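Local coordinates for SAM-dependent methyltransferase (Anabaena variabilis ATCC 29413, PDB 3GGD), which probably transfers methyl groups from S-adenosyl-L-methionine to an acceptor substrate, and binds the product S-adenosyl-L-homocysteine, at residues V44-R49 against A158-E163. Numbering follows the deposited sequence.
Sequences VVDLPR and AMYLIE. With SO4 (sulfate ion), chain J; EDO (1,2-ethanediol), chain M; EDO (1,2-ethanediol), chain L.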
loop_
_atom_site.group_PDB
_atom_site.type_symbol
_atom_site.label_atom_id
_atom_site.label_comp_id
_atom_site.label_asym_id
_atom_site.label_seq_id
_atom_site.Cartn_x
_atom_site.Cartn_y
_atom_site.Cartn_z
ATOM N N VAL A 44 10.669 -5.033 -7.308
ATOM C CA VAL A 44 12.047 -5.429 -7.566
ATOM C C VAL A 44 13.026 -4.575 -6.741
ATOM O O VAL A 44 14.085 -5.065 -6.256
ATOM C CB VAL A 44 12.388 -5.308 -9.054
ATOM C CG1 VAL A 44 13.931 -5.296 -9.294
ATOM C CG2 VAL A 44 11.708 -6.398 -9.818
ATOM N N VAL A 45 12.672 -3.301 -6.578
ATOM C CA VAL A 45 13.462 -2.382 -5.726
ATOM C C VAL A 45 13.259 -2.706 -4.237
ATOM O O VAL A 45 14.205 -2.712 -3.444
ATOM C CB VAL A 45 13.075 -0.904 -6.015
ATOM C CG1 VAL A 45 13.667 0.054 -4.941
ATOM C CG2 VAL A 45 13.520 -0.531 -7.443
ATOM N N ASP A 46 12.036 -3.057 -3.872
ATOM C CA ASP A 46 11.717 -3.399 -2.468
ATOM C C ASP A 46 12.340 -4.713 -1.942
ATOM O O ASP A 46 12.833 -4.761 -0.802
ATOM C CB ASP A 46 10.198 -3.519 -2.284
ATOM C CG ASP A 46 9.451 -2.207 -2.636
ATOM O OD1 ASP A 46 9.971 -1.123 -2.282
ATOM O OD2 ASP A 46 8.356 -2.295 -3.226
ATOM N N LEU A 47 12.313 -5.760 -2.776
ATOM C CA LEU A 47 12.612 -7.118 -2.306
ATOM C C LEU A 47 13.988 -7.263 -1.625
ATOM O O LEU A 47 14.057 -7.870 -0.581
ATOM C CB LEU A 47 12.397 -8.166 -3.418
ATOM C CG LEU A 47 12.553 -9.657 -3.037
ATOM C CD1 LEU A 47 11.661 -10.002 -1.835
ATOM C CD2 LEU A 47 12.311 -10.642 -4.223
ATOM N N PRO A 48 15.070 -6.684 -2.189
ATOM C CA PRO A 48 16.332 -6.797 -1.461
ATOM C C PRO A 48 16.314 -6.223 -0.026
ATOM O O PRO A 48 17.100 -6.646 0.825
ATOM C CB PRO A 48 17.326 -6.048 -2.345
ATOM C CG PRO A 48 16.689 -5.971 -3.689
ATOM C CD PRO A 48 15.218 -5.935 -3.437
ATOM N N ARG A 49 15.416 -5.296 0.252
ATOM C CA ARG A 49 15.368 -4.664 1.588
ATOM C C ARG A 49 14.808 -5.584 2.654
ATOM O O ARG A 49 15.009 -5.339 3.826
ATOM C CB ARG A 49 14.525 -3.382 1.527
ATOM C CG ARG A 49 15.118 -2.293 0.625
ATOM C CD ARG A 49 14.113 -1.220 0.303
ATOM N NE ARG A 49 14.722 -0.160 -0.503
ATOM C CZ ARG A 49 14.058 0.870 -1.013
ATOM N NH1 ARG A 49 12.766 1.022 -0.810
ATOM N NH2 ARG A 49 14.687 1.774 -1.738
ATOM N N ALA A 158 7.288 -10.633 9.937
ATOM C CA ALA A 158 7.923 -9.330 9.724
ATOM C C ALA A 158 7.156 -8.633 8.599
ATOM O O ALA A 158 6.550 -9.284 7.740
ATOM C CB ALA A 158 9.452 -9.439 9.384
HETATM N N MSE A 159 7.177 -7.299 8.631
HETATM C CA MSE A 159 6.486 -6.482 7.652
HETATM C C MSE A 159 7.445 -5.514 7.018
HETATM O O MSE A 159 8.141 -4.781 7.723
HETATM C CB MSE A 159 5.354 -5.651 8.282
HETATM C CG MSE A 159 4.782 -4.672 7.316
HETATM SE SE MSE A 159 3.074 -3.901 7.824
HETATM C CE MSE A 159 3.549 -3.101 9.541
ATOM N N TYR A 160 7.443 -5.501 5.689
ATOM C CA TYR A 160 8.063 -4.434 4.949
ATOM C C TYR A 160 6.929 -3.532 4.467
ATOM O O TYR A 160 5.963 -4.015 3.869
ATOM C CB TYR A 160 8.793 -4.939 3.702
ATOM C CG TYR A 160 9.292 -3.796 2.785
ATOM C CD1 TYR A 160 10.511 -3.168 3.010
ATOM C CD2 TYR A 160 8.539 -3.365 1.690
ATOM C CE1 TYR A 160 10.976 -2.166 2.153
ATOM C CE2 TYR A 160 8.985 -2.350 0.838
ATOM C CZ TYR A 160 10.205 -1.760 1.083
ATOM O OH TYR A 160 10.646 -0.811 0.211
ATOM N N LEU A 161 7.045 -2.240 4.744
ATOM C CA LEU A 161 6.110 -1.268 4.176
ATOM C C LEU A 161 6.871 -0.081 3.561
ATOM O O LEU A 161 7.957 0.294 4.011
ATOM C CB LEU A 161 5.089 -0.762 5.184
ATOM C CG LEU A 161 5.519 0.217 6.303
ATOM C CD1 LEU A 161 4.208 0.822 6.976
ATOM C CD2 LEU A 161 6.400 -0.452 7.318
ATOM N N ILE A 162 6.298 0.440 2.475
ATOM C CA ILE A 162 6.814 1.629 1.796
ATOM C C ILE A 162 5.587 2.537 1.571
ATOM O O ILE A 162 4.533 2.101 1.102
ATOM C CB ILE A 162 7.614 1.282 0.516
ATOM C CG1 ILE A 162 8.183 2.578 -0.094
ATOM C CG2 ILE A 162 6.741 0.412 -0.497
ATOM C CD1 ILE A 162 9.102 2.403 -1.343
ATOM N N GLU A 163 5.731 3.779 2.008
ATOM C CA GLU A 163 4.650 4.739 2.045
ATOM C C GLU A 163 5.150 6.075 1.503
ATOM O O GLU A 163 6.347 6.275 1.349
ATOM C CB GLU A 163 4.196 4.915 3.513
ATOM C CG GLU A 163 3.608 3.652 4.125
ATOM C CD GLU A 163 2.325 3.206 3.456
ATOM O OE1 GLU A 163 1.614 4.091 2.902
ATOM O OE2 GLU A 163 2.045 1.962 3.445
HETATM S S SO4 J . 18.233 0.715 -1.091
HETATM O O1 SO4 J . 17.695 -0.649 -1.006
HETATM O O2 SO4 J . 17.641 1.473 -2.207
HETATM O O3 SO4 J . 19.663 0.572 -1.370
HETATM O O4 SO4 J . 18.087 1.436 0.176
HETATM C C1 EDO M . 17.220 -5.036 -7.327
HETATM O O1 EDO M . 16.670 -4.029 -6.461
HETATM C C2 EDO M . 18.735 -4.859 -7.455
HETATM O O2 EDO M . 19.438 -5.277 -6.286
HETATM C C1 EDO L . 8.823 2.275 -5.246
HETATM O O1 EDO L . 8.050 2.236 -6.459
HETATM C C2 EDO L . 9.073 0.859 -4.653
HETATM O O2 EDO L . 7.877 0.025 -4.554
#
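Helical segment 44-49 lies over strand 158-163 with the two axes 9.5 Å apart at closest approach and their N-to-C directions 142° apart, so they run roughly antiparallel; the helix is kinked near Pro48. Asp46 stands opposite Ile162 and Arg49 opposite Tyr160, three residues on in the helix and two back in the strand, as the near-antiparallel course requires. The phenol of Tyr160 carries the contact. With CG anti to its backbone N (chi1 172°), the ring points at the helix, its hydroxyl gripped between Asp46 and Arg49. Tyr160 OH donates to Asp46 OD1 over 2.6 Å, meeting the carboxylate from above its plane, and accepts a moderately bent bond (154°) from Arg49 NH1, 3.0 Å from Tyr160 OH, which lies close to the guanidinium plane. The ring's CE2 edge lies against Asp46 CB, and CE1 against Arg49 CB and CD. Arg49 NH1 and Asp46 OD1 form a long salt bridge at 3.8 Å, probably held by charge only, since OD1 lies well out of the guanidinium plane. The extended Arg49 chain carries its outer edge to a sulfate, probably from the crystallisation liquor: NE donates to O1 and NH2 almost straight to O2. Val45 CG1 lies over one guanidinium face, offset toward the rim. Ile162 CD1 abuts Asp46 OD1 and the guanidinium edge. An alanine at Arg49 removes the NH1 donor and the long charge contact with Asp46, and would probably leave the Tyr160 hydroxyl less firmly fixed. Asp46 OD2 is hydrogen-bonded to Tyr129, and Arg49 makes a cation-pi contact with Trp239. Helix 43-50 thus packs on one face of the Rossmann-like methyltransferase sheet, where strand 158-164 runs between parallel strand 127-131 and antiparallel strand 237-244, with Ile162 touching Arg131 of the S-adenosyl-L-homocysteine site.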